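Cupin type-2 domain-containing protein (PDB 2O8Q) is of unknown function but has a cupin-like fold that holds a metal ion, here nickel. Local coordinates at the interface of chains A and B. Sequence-based numbering; all coordinates share one arbitrary frame. Chains: chain A/B, Hypothetical protein.

The interface of chains A and B. Residues chain A 30-33, 36; chain B 5, 7, 9, 67, 92, 94.
Water 1 is gripped by three oxygens at the seam between two copies of this cupin: it lies 2.7 Å from the carbonyl O of A:Thr31 and 2.7 Å from the hydroxyl OG of B:Ser92. The third, the carbonyl O of B:Thr7, is 2.9 Å from the water. It illustrates how a two-fold symmetric interface, here of a deposited four-copy assembly that may not be the biological one, can join polar groups that do not bond directly across it. B:Ser92 holds its OG in the crowded position between backbone N and carbonyl carbon (chi1 56°), turned toward A:Thr31. B:Gln9, bent at chi2 (-58°), lays its CG against A:Thr31 O. Water 2 repeats the device with A:Ala36 O and B:Gln5 N.

Alongside, the short helix A:33-37 presses apolar tips onto strands 7-9, 66-72 and 92-94 of chain B. The methyl CB of A:Ala36 sits over B:Thr7 and above the plane of the B:Phe94 ring, just outside its CD2-CE2 edge, 3.8 Å from CD2. A:Val33 crosses B:Leu67 obliquely, CG2 3.9 Å from CD1, and crosses the B:Phe94 side chain at about a right angle, CG2 touching its CB. The turn into this helix is braced by A:Gly32 N, donating to A:Asp30 OD1 from above the carboxylate plane, and A:Val33 N, donating to A:Thr31 OG1. B:Thr7, with OG1 beside its own backbone N (chi1 -63°), donates that hydroxyl to B:Gln5 O at 2.9 Å, from above the carbonyl plane.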
# COMPACT_ATOMS: atom_id res chain seq x y z
N ASP A 30 13.15 -15.52 -4.85
CA ASP A 30 12.31 -14.76 -3.91
C ASP A 30 13.16 -13.99 -2.90
O ASP A 30 14.14 -14.54 -2.33
CB ASP A 30 11.38 -15.74 -3.21
CG ASP A 30 10.19 -15.11 -2.54
OD1 ASP A 30 10.20 -13.91 -2.28
OD2 ASP A 30 9.27 -15.89 -2.17
N THR A 31 12.84 -12.71 -2.68
CA THR A 31 13.46 -11.90 -1.61
C THR A 31 12.92 -12.23 -0.21
O THR A 31 13.49 -11.84 0.83
CB THR A 31 13.13 -10.42 -1.79
OG1 THR A 31 11.70 -10.20 -1.73
CG2 THR A 31 13.74 -9.88 -3.09
N GLY A 32 11.81 -12.96 -0.13
CA GLY A 32 11.13 -13.24 1.12
C GLY A 32 10.05 -12.25 1.53
O GLY A 32 9.46 -12.37 2.62
N VAL A 33 9.85 -11.22 0.70
CA VAL A 33 8.90 -10.14 1.09
C VAL A 33 7.47 -10.67 1.19
O VAL A 33 6.72 -10.29 2.09
CB VAL A 33 8.96 -8.98 0.09
CG1 VAL A 33 7.80 -8.02 0.17
CG2 VAL A 33 10.29 -8.23 0.32
N ALA A 36 7.23 -12.36 4.49
CA ALA A 36 7.42 -11.35 5.54
C ALA A 36 6.19 -10.49 5.80
O ALA A 36 5.99 -10.00 6.89
CB ALA A 36 8.62 -10.47 5.25
N GLN B 5 8.95 -9.09 10.62
CA GLN B 5 10.36 -9.38 10.82
C GLN B 5 11.22 -8.84 9.71
O GLN B 5 10.88 -8.92 8.52
CB GLN B 5 10.56 -10.88 10.90
CG GLN B 5 12.03 -11.25 11.08
CD GLN B 5 12.24 -12.72 11.29
OE1 GLN B 5 11.84 -13.55 10.45
NE2 GLN B 5 12.92 -13.07 12.38
N THR B 7 13.72 -9.03 7.00
CA THR B 7 13.85 -10.20 6.15
C THR B 7 14.93 -9.92 5.11
O THR B 7 14.82 -9.01 4.31
CB THR B 7 12.50 -10.54 5.50
OG1 THR B 7 11.59 -10.87 6.56
CG2 THR B 7 12.63 -11.76 4.57
N GLN B 9 17.71 -11.51 2.20
CA GLN B 9 18.08 -12.55 1.24
C GLN B 9 19.38 -12.17 0.58
O GLN B 9 19.73 -11.04 0.47
CB GLN B 9 16.99 -12.75 0.19
CG GLN B 9 15.97 -13.82 0.65
CD GLN B 9 16.65 -15.17 0.92
OE1 GLN B 9 17.60 -15.55 0.21
NE2 GLN B 9 16.23 -15.84 2.00
N LEU B 67 11.91 -1.55 1.19
CA LEU B 67 12.78 -2.59 0.71
C LEU B 67 14.04 -2.03 0.10
O LEU B 67 13.95 -1.06 -0.66
CB LEU B 67 12.04 -3.42 -0.33
CG LEU B 67 12.78 -4.57 -0.98
CD1 LEU B 67 13.20 -5.70 -0.01
CD2 LEU B 67 11.92 -5.22 -2.16
N SER B 92 19.15 -8.31 -0.40
CA SER B 92 17.95 -7.49 -0.15
C SER B 92 17.61 -7.46 1.31
O SER B 92 17.88 -8.42 2.03
CB SER B 92 16.77 -8.02 -0.93
OG SER B 92 16.49 -9.38 -0.65
N PHE B 94 14.26 -6.30 3.60
CA PHE B 94 12.92 -5.79 3.86
C PHE B 94 12.91 -5.27 5.31
O PHE B 94 13.23 -6.00 6.25
CB PHE B 94 11.86 -6.90 3.73
CG PHE B 94 10.56 -6.51 4.32
CD1 PHE B 94 9.77 -5.61 3.63
CD2 PHE B 94 10.13 -7.01 5.53
CE1 PHE B 94 8.58 -5.15 4.19
CE2 PHE B 94 8.91 -6.57 6.08
CZ PHE B 94 8.17 -5.63 5.40
O HOH W 1 14.78 -9.55 1.44
O HOH W 2 7.27 -10.91 9.12